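Local coordinates for hyaluronidase-phage associated (Streptococcus pyogenes, PDB 2WB3) that cleaves hyaluronan by a lyase reaction as part of a phage tail fibre, its chains winding into a triple-stranded beta-helix, at the interface of chains A and B. Numbering follows the deposited sequence. Chains: chain A/B, Hyaluronidase-phage associated.

The three contacts are separate patches of one interface between two copies of the same chain. The C-alpha centres of contact 1 and contact 2 lie about 23 Å apart, and those of contact 2 and contact 3 the same. Contacts 1 and 3 are about 29 Å apart. They share no residue. Contacts 2 and 3 each pair a strand of chain A in parallel with a strand of chain B: 32-36 with 20-24, and 96-100 with 83-86. Contact 1 joins loops instead. Together they show chains held at several levels along the triple-stranded beta-helix, by strand pairing, core packing and loop bonding.

Contact 1: the interface of chains A and B. Residues chain A 78-80; chain B 50, 55-56, 58-59.
A loop of chain A, A:Thr78 to A:Ala80, meets loop residues of chain B, mainly B:Lys55 to B:Glu59. This is a loop-to-loop patch between two chains of the phage tail fibre. It probably ties the loop of one chain to that of its neighbour. The carboxylate of B:Asp58 is the main polar group. Each of its oxygens accepts a hydrogen bond from chain A. The backbone N of A:Ala79 gives a nearly straight bond to OD1, at 2.8 Å and 177° at the hydrogen. The hydroxyl OG1 of A:Thr78 bonds to OD2, although the modelled distance is too short to be trusted. Both donors come in on the syn side, somewhat out of the carboxylate plane. The side chains of A:Thr78 and B:Asp58 cross at about a right angle. OG1 of A:Thr78 lies anti to its own backbone N (chi1 177°), which directs the hydroxyl at the carboxylate. That hydroxyl also accepts a bond from the backbone N of A:Ala80, 3.1 Å from OG1, which should help hold it in place. The methyl CB of A:Ala79 packs 3.6 Å from CA of B:Glu59. A water bridges the two backbones, 2.6 Å from O of A:Ala79 and 2.6 Å from O of B:Glu59.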
loop_
_atom_site.group_PDB
_atom_site.type_symbol
_atom_site.label_atom_id
_atom_site.label_comp_id
_atom_site.label_asym_id
_atom_site.label_seq_id
_atom_site.Cartn_x
_atom_site.Cartn_y
_atom_site.Cartn_z
ATOM N N THR A 78 11.405 28.505 10.516
ATOM C CA THR A 78 11.862 27.536 9.510
ATOM C C THR A 78 12.505 28.312 8.391
ATOM O O THR A 78 12.229 29.480 8.180
ATOM C CB THR A 78 10.680 26.663 8.980
ATOM O OG1 THR A 78 11.154 25.791 7.952
ATOM C CG2 THR A 78 9.586 27.554 8.390
ATOM N N ALA A 79 13.447 27.690 7.722
ATOM C CA ALA A 79 14.063 28.284 6.590
ATOM C C ALA A 79 13.867 27.330 5.381
ATOM O O ALA A 79 14.527 27.499 4.371
ATOM C CB ALA A 79 15.549 28.433 6.869
ATOM N N ALA A 80 12.998 26.330 5.523
ATOM C CA ALA A 80 12.741 25.370 4.431
ATOM C C ALA A 80 12.146 26.068 3.227
ATOM O O ALA A 80 11.432 27.097 3.311
ATOM C CB ALA A 80 11.846 24.205 4.887
ATOM N N ASN B 50 9.708 21.834 10.222
ATOM C CA ASN B 50 11.052 21.862 10.809
ATOM C C ASN B 50 11.139 20.764 11.880
ATOM O O ASN B 50 10.282 20.680 12.775
ATOM C CB ASN B 50 11.315 23.262 11.376
ATOM C CG ASN B 50 12.802 23.509 11.696
ATOM O OD1 ASN B 50 13.603 22.563 11.796
ATOM N ND2 ASN B 50 13.180 24.778 11.750
ATOM N N LYS B 55 15.341 27.900 14.012
ATOM C CA LYS B 55 14.682 28.385 12.788
ATOM C C LYS B 55 15.547 28.302 11.497
ATOM O O LYS B 55 15.058 28.510 10.372
ATOM C CB LYS B 55 14.136 29.801 13.016
ATOM C CG LYS B 55 15.261 30.822 13.220
ATOM C CD LYS B 55 14.800 32.276 13.219
ATOM C CE LYS B 55 15.864 33.146 13.924
ATOM N NZ LYS B 55 16.013 34.451 13.198
ATOM N N GLU B 56 16.820 27.942 11.647
ATOM C CA GLU B 56 17.703 27.847 10.505
ATOM C C GLU B 56 18.139 26.426 10.247
ATOM O O GLU B 56 18.856 26.161 9.274
ATOM C CB GLU B 56 18.958 28.671 10.714
ATOM C CG GLU B 56 18.724 30.084 11.118
ATOM C CD GLU B 56 20.011 30.858 11.005
ATOM O OE1 GLU B 56 20.082 31.681 10.066
ATOM O OE2 GLU B 56 20.964 30.590 11.783
ATOM N N ASP B 58 16.636 23.776 9.112
ATOM C CA ASP B 58 16.119 23.101 7.877
ATOM C C ASP B 58 16.325 23.957 6.627
ATOM O O ASP B 58 15.554 23.862 5.646
ATOM C CB ASP B 58 14.622 22.772 8.075
ATOM C CG ASP B 58 13.771 24.008 8.386
ATOM O OD1 ASP B 58 14.281 25.166 8.461
ATOM O OD2 ASP B 58 12.545 23.841 8.464
ATOM N N GLU B 59 17.349 24.833 6.638
ATOM C CA GLU B 59 17.555 25.716 5.517
ATOM C C GLU B 59 17.813 25.028 4.142
ATOM O O GLU B 59 17.569 25.656 3.091
ATOM C CB GLU B 59 18.674 26.697 5.801
ATOM C CG GLU B 59 20.023 26.049 6.006
ATOM C CD GLU B 59 21.108 27.117 6.177
ATOM O OE1 GLU B 59 20.757 28.239 6.609
ATOM O OE2 GLU B 59 22.286 26.851 5.848
HETATM O O HOH W 1 16.695 28.152 3.112
#

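Contact 2: the interface of chains A and B. Residues chain A 20, 22, 32-34; chain B 20-22, 32.
A:Gln33 and B:Leu20 join two strands in the triple-stranded beta-helix of this phage tail fibre. Strand 32-36 of chain A runs parallel to strand 20-24 of chain B. The backbone bonds come first. N of A:Gln33 donates to O of B:Leu20 at 2.9 Å. O of A:Gln33 accepts from N of B:Ile22, also at 2.9 Å. A:Gln33 thus uses both its backbone groups on chain B.

Apolar packing follows between the chains. A:Met32 is extended, with CG anti to the backbone N (chi1 174°), and this carries its methyl inward to B:Met32. The two methionines meet tip to tip, with CE of A:Met32 3.4 Å from SD of B:Met32. A:Met32 lies alongside B:Leu20, both pointing the same way, and its CE is 3.9 Å from CD2 of B:Leu20. The same CE touches CD1 of B:Ile22 at 3.8 Å. A:Ile22 crosses B:Leu20 at about a right angle, and its CD1 presses tightly on CD2 of B:Leu20 at 3.4 Å. A:Ile34 comes across B:Met32, its CD1 3.9 Å from the sulfur SD.

A:Gln33 and B:Asn21 cross obliquely, with their amide planes 42° apart. OD1 of B:Asn21 packs against CB of A:Gln33 at 3.5 Å, without an amide-to-amide hydrogen bond.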
loop_
_atom_site.group_PDB
_atom_site.type_symbol
_atom_site.label_atom_id
_atom_site.label_comp_id
_atom_site.label_asym_id
_atom_site.label_seq_id
_atom_site.Cartn_x
_atom_site.Cartn_y
_atom_site.Cartn_z
ATOM N N LEU A 20 -4.860 8.501 0.519
ATOM C CA LEU A 20 -3.512 8.118 0.964
ATOM C C LEU A 20 -2.899 9.237 1.802
ATOM O O LEU A 20 -2.835 10.399 1.363
ATOM C CB LEU A 20 -2.654 7.780 -0.266
ATOM C CG LEU A 20 -1.198 7.381 0.114
ATOM C CD1 LEU A 20 -1.126 6.225 1.077
ATOM C CD2 LEU A 20 -0.437 7.028 -1.146
ATOM N N ILE A 22 0.521 10.072 4.183
ATOM C CA ILE A 22 1.884 9.617 4.566
ATOM C C ILE A 22 2.494 10.580 5.561
ATOM O O ILE A 22 2.471 11.799 5.347
ATOM C CB ILE A 22 2.738 9.570 3.303
ATOM C CG1 ILE A 22 2.064 8.574 2.337
ATOM C CG2 ILE A 22 4.252 9.181 3.605
ATOM C CD1 ILE A 22 2.765 8.344 1.220
ATOM N N MET A 32 8.759 10.762 1.265
ATOM C CA MET A 32 8.419 9.939 0.082
ATOM C C MET A 32 9.336 10.200 -1.099
ATOM O O MET A 32 9.755 11.343 -1.354
ATOM C CB MET A 32 6.921 10.171 -0.328
ATOM C CG MET A 32 6.529 9.470 -1.637
ATOM S SD MET A 32 4.745 9.737 -1.839
ATOM C CE MET A 32 4.557 8.953 -3.452
ATOM N N GLN A 33 9.581 9.169 -1.911
ATOM C CA GLN A 33 10.406 9.377 -3.067
ATOM C C GLN A 33 9.755 8.684 -4.235
ATOM O O GLN A 33 9.169 7.640 -4.057
ATOM C CB GLN A 33 11.738 8.687 -2.860
ATOM C CG GLN A 33 12.630 9.306 -1.874
ATOM C CD GLN A 33 13.942 8.529 -1.888
ATOM O OE1 GLN A 33 14.765 8.724 -2.770
ATOM N NE2 GLN A 33 14.058 7.553 -0.999
ATOM N N ILE A 34 9.810 9.314 -5.390
ATOM C CA ILE A 34 9.369 8.749 -6.655
ATOM C C ILE A 34 10.432 8.853 -7.749
ATOM O O ILE A 34 11.011 9.865 -7.911
ATOM C CB ILE A 34 8.094 9.437 -7.201
ATOM C CG1 ILE A 34 7.027 9.578 -6.152
ATOM C CG2 ILE A 34 7.532 8.707 -8.356
ATOM C CD1 ILE A 34 6.060 10.574 -6.508
ATOM N N LEU B 20 7.527 5.954 2.011
ATOM C CA LEU B 20 7.029 5.405 0.742
ATOM C C LEU B 20 8.012 5.712 -0.384
ATOM O O LEU B 20 8.388 6.878 -0.600
ATOM C CB LEU B 20 5.630 5.977 0.461
ATOM C CG LEU B 20 5.033 5.461 -0.880
ATOM C CD1 LEU B 20 4.957 3.959 -0.963
ATOM C CD2 LEU B 20 3.646 6.040 -1.060
ATOM N N ASN B 21 8.451 4.665 -1.095
ATOM C CA ASN B 21 9.409 4.832 -2.154
ATOM C C ASN B 21 8.826 4.127 -3.402
ATOM O O ASN B 21 8.461 2.981 -3.338
ATOM C CB ASN B 21 10.753 4.179 -1.775
ATOM C CG ASN B 21 11.765 4.226 -2.933
ATOM O OD1 ASN B 21 12.141 5.304 -3.409
ATOM N ND2 ASN B 21 12.203 3.046 -3.387
ATOM N N ILE B 22 8.685 4.858 -4.493
ATOM C CA ILE B 22 8.095 4.294 -5.736
ATOM C C ILE B 22 9.092 4.381 -6.871
ATOM O O ILE B 22 9.692 5.440 -7.098
ATOM C CB ILE B 22 6.851 5.108 -6.079
ATOM C CG1 ILE B 22 5.882 4.976 -4.887
ATOM C CG2 ILE B 22 6.183 4.652 -7.449
ATOM C CD1 ILE B 22 4.691 5.553 -5.091
ATOM N N MET B 32 3.651 7.485 -11.171
ATOM C CA MET B 32 2.497 7.634 -10.255
ATOM C C MET B 32 1.468 8.627 -10.762
ATOM O O MET B 32 1.807 9.666 -11.357
ATOM C CB MET B 32 2.990 8.043 -8.822
ATOM C CG MET B 32 1.847 8.366 -7.848
ATOM S SD MET B 32 2.624 8.658 -6.234
ATOM C CE MET B 32 1.137 9.121 -5.324
#

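Contact 3: the interface of chains A and B. Residues chain A 97-99; chain B 84-87, 95.
A:Arg99 leans across B:Tyr84 where two chains of the triple-stranded beta-helix pair strand 96-100 of A with strand 83-86 of B. The two strands run parallel. The chain of A:Arg99 is extended as far as CD and then bends at chi3 (97°). This bend brings the guanidinium to the phenol end of the tyrosine. NH1 of A:Arg99 donates a hydrogen bond to the hydroxyl OH of B:Tyr84 at 2.9 Å. The oxygen is tilted from the guanidinium plane, and that plane is turned 48° from the ring. The aliphatic part of A:Arg99 packs here too, with CD 3.5 Å from CZ of B:Tyr84.

A:Arg97 runs alongside the same tyrosine and points the same way. Its chain is extended from CG to NE. Its guanidinium stands nearly upright to the ring, with planes 84° apart. The ring carbon CE1 sits over the rim of one guanidinium face, 4.1 Å from NH1 of A:Arg97. Both arginine chains approach one side of the ring, A:Arg99 at its CE1-CZ rim, A:Arg97 along its CD1-CE1 edge.

A:Ile98 turns away from the arginines. It lies side by side with B:Ile85, with CG1 of A:Ile98 3.9 Å from CD1 of B:Ile85. A:Ile98 and B:Met95 slide past each other in opposite directions. CG2 of A:Ile98 meets CB of B:Met95 in a tight 3.3 Å contact.

The backbone of B:Ile85 registers the strands. Its N donates to O of A:Arg97 at 2.9 Å, and its O accepts from N of A:Arg99 at 2.7 Å.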
loop_
_atom_site.group_PDB
_atom_site.type_symbol
_atom_site.label_atom_id
_atom_site.label_comp_id
_atom_site.label_asym_id
_atom_site.label_seq_id
_atom_site.Cartn_x
_atom_site.Cartn_y
_atom_site.Cartn_z
ATOM N N ARG A 97 7.064 25.046 -16.884
ATOM C CA ARG A 97 6.310 25.381 -18.063
ATOM C C ARG A 97 4.829 25.463 -17.736
ATOM O O ARG A 97 4.252 24.496 -17.310
ATOM C CB ARG A 97 6.527 24.315 -19.128
ATOM C CG ARG A 97 5.832 24.635 -20.445
ATOM C CD ARG A 97 6.372 23.723 -21.549
ATOM N NE ARG A 97 5.627 23.876 -22.777
ATOM C CZ ARG A 97 5.597 22.976 -23.770
ATOM N NH1 ARG A 97 6.287 21.826 -23.696
ATOM N NH2 ARG A 97 4.862 23.226 -24.851
ATOM N N ILE A 98 4.216 26.617 -17.937
ATOM C CA ILE A 98 2.803 26.770 -17.524
ATOM C C ILE A 98 1.949 27.027 -18.744
ATOM O O ILE A 98 2.220 27.969 -19.486
ATOM C CB ILE A 98 2.635 27.889 -16.510
ATOM C CG1 ILE A 98 3.384 27.537 -15.197
ATOM C CG2 ILE A 98 1.122 28.194 -16.297
ATOM C CD1 ILE A 98 3.427 28.702 -14.201
ATOM N N ARG A 99 0.942 26.191 -18.956
ATOM C CA ARG A 99 0.079 26.314 -20.115
ATOM C C ARG A 99 -1.358 26.408 -19.675
ATOM O O ARG A 99 -1.713 25.892 -18.635
ATOM C CB ARG A 99 0.226 25.066 -20.962
ATOM C CG ARG A 99 1.674 24.751 -21.253
ATOM C CD ARG A 99 1.790 23.525 -22.093
ATOM N NE ARG A 99 1.943 23.922 -23.482
ATOM C CZ ARG A 99 1.506 23.206 -24.507
ATOM N NH1 ARG A 99 0.884 22.059 -24.306
ATOM N NH2 ARG A 99 1.692 23.627 -25.751
ATOM N N TYR B 84 5.480 20.798 -15.301
ATOM C CA TYR B 84 4.646 21.126 -16.415
ATOM C C TYR B 84 3.246 21.297 -15.852
ATOM O O TYR B 84 2.684 20.381 -15.304
ATOM C CB TYR B 84 4.657 19.942 -17.369
ATOM C CG TYR B 84 3.777 20.086 -18.567
ATOM C CD1 TYR B 84 4.288 20.564 -19.781
ATOM C CD2 TYR B 84 2.452 19.698 -18.520
ATOM C CE1 TYR B 84 3.447 20.679 -20.931
ATOM C CE2 TYR B 84 1.603 19.830 -19.641
ATOM C CZ TYR B 84 2.108 20.319 -20.823
ATOM O OH TYR B 84 1.269 20.402 -21.905
ATOM N N ILE B 85 2.667 22.461 -16.048
ATOM C CA ILE B 85 1.294 22.726 -15.537
ATOM C C ILE B 85 0.377 23.089 -16.680
ATOM O O ILE B 85 0.657 23.988 -17.434
ATOM C CB ILE B 85 1.302 23.896 -14.600
ATOM C CG1 ILE B 85 2.152 23.604 -13.358
ATOM C CG2 ILE B 85 -0.144 24.232 -14.104
ATOM C CD1 ILE B 85 2.443 24.839 -12.604
ATOM N N ASN B 86 -0.730 22.393 -16.811
ATOM C CA ASN B 86 -1.648 22.729 -17.866
ATOM C C ASN B 86 -3.076 22.725 -17.328
ATOM O O ASN B 86 -3.326 22.290 -16.218
ATOM C CB ASN B 86 -1.543 21.657 -18.933
ATOM C CG ASN B 86 -2.322 21.990 -20.199
ATOM O OD1 ASN B 86 -2.508 23.149 -20.590
ATOM N ND2 ASN B 86 -2.751 20.963 -20.866
ATOM N N SER B 87 -3.995 23.265 -18.114
ATOM C CA SER B 87 -5.396 23.039 -17.869
ATOM C C SER B 87 -5.973 22.687 -19.210
ATOM O O SER B 87 -6.179 23.559 -20.020
ATOM C CB SER B 87 -6.037 24.299 -17.343
ATOM O OG SER B 87 -7.442 24.096 -17.200
ATOM N N MET B 95 -2.154 29.960 -11.966
ATOM C CA MET B 95 -1.448 28.714 -12.261
ATOM C C MET B 95 -0.373 28.384 -11.170
ATOM O O MET B 95 -0.118 27.208 -10.858
ATOM C CB MET B 95 -0.815 28.818 -13.648
ATOM C CG MET B 95 -1.801 29.239 -14.768
ATOM S SD MET B 95 -3.229 28.149 -14.865
ATOM C CE MET B 95 -2.473 26.691 -15.468
#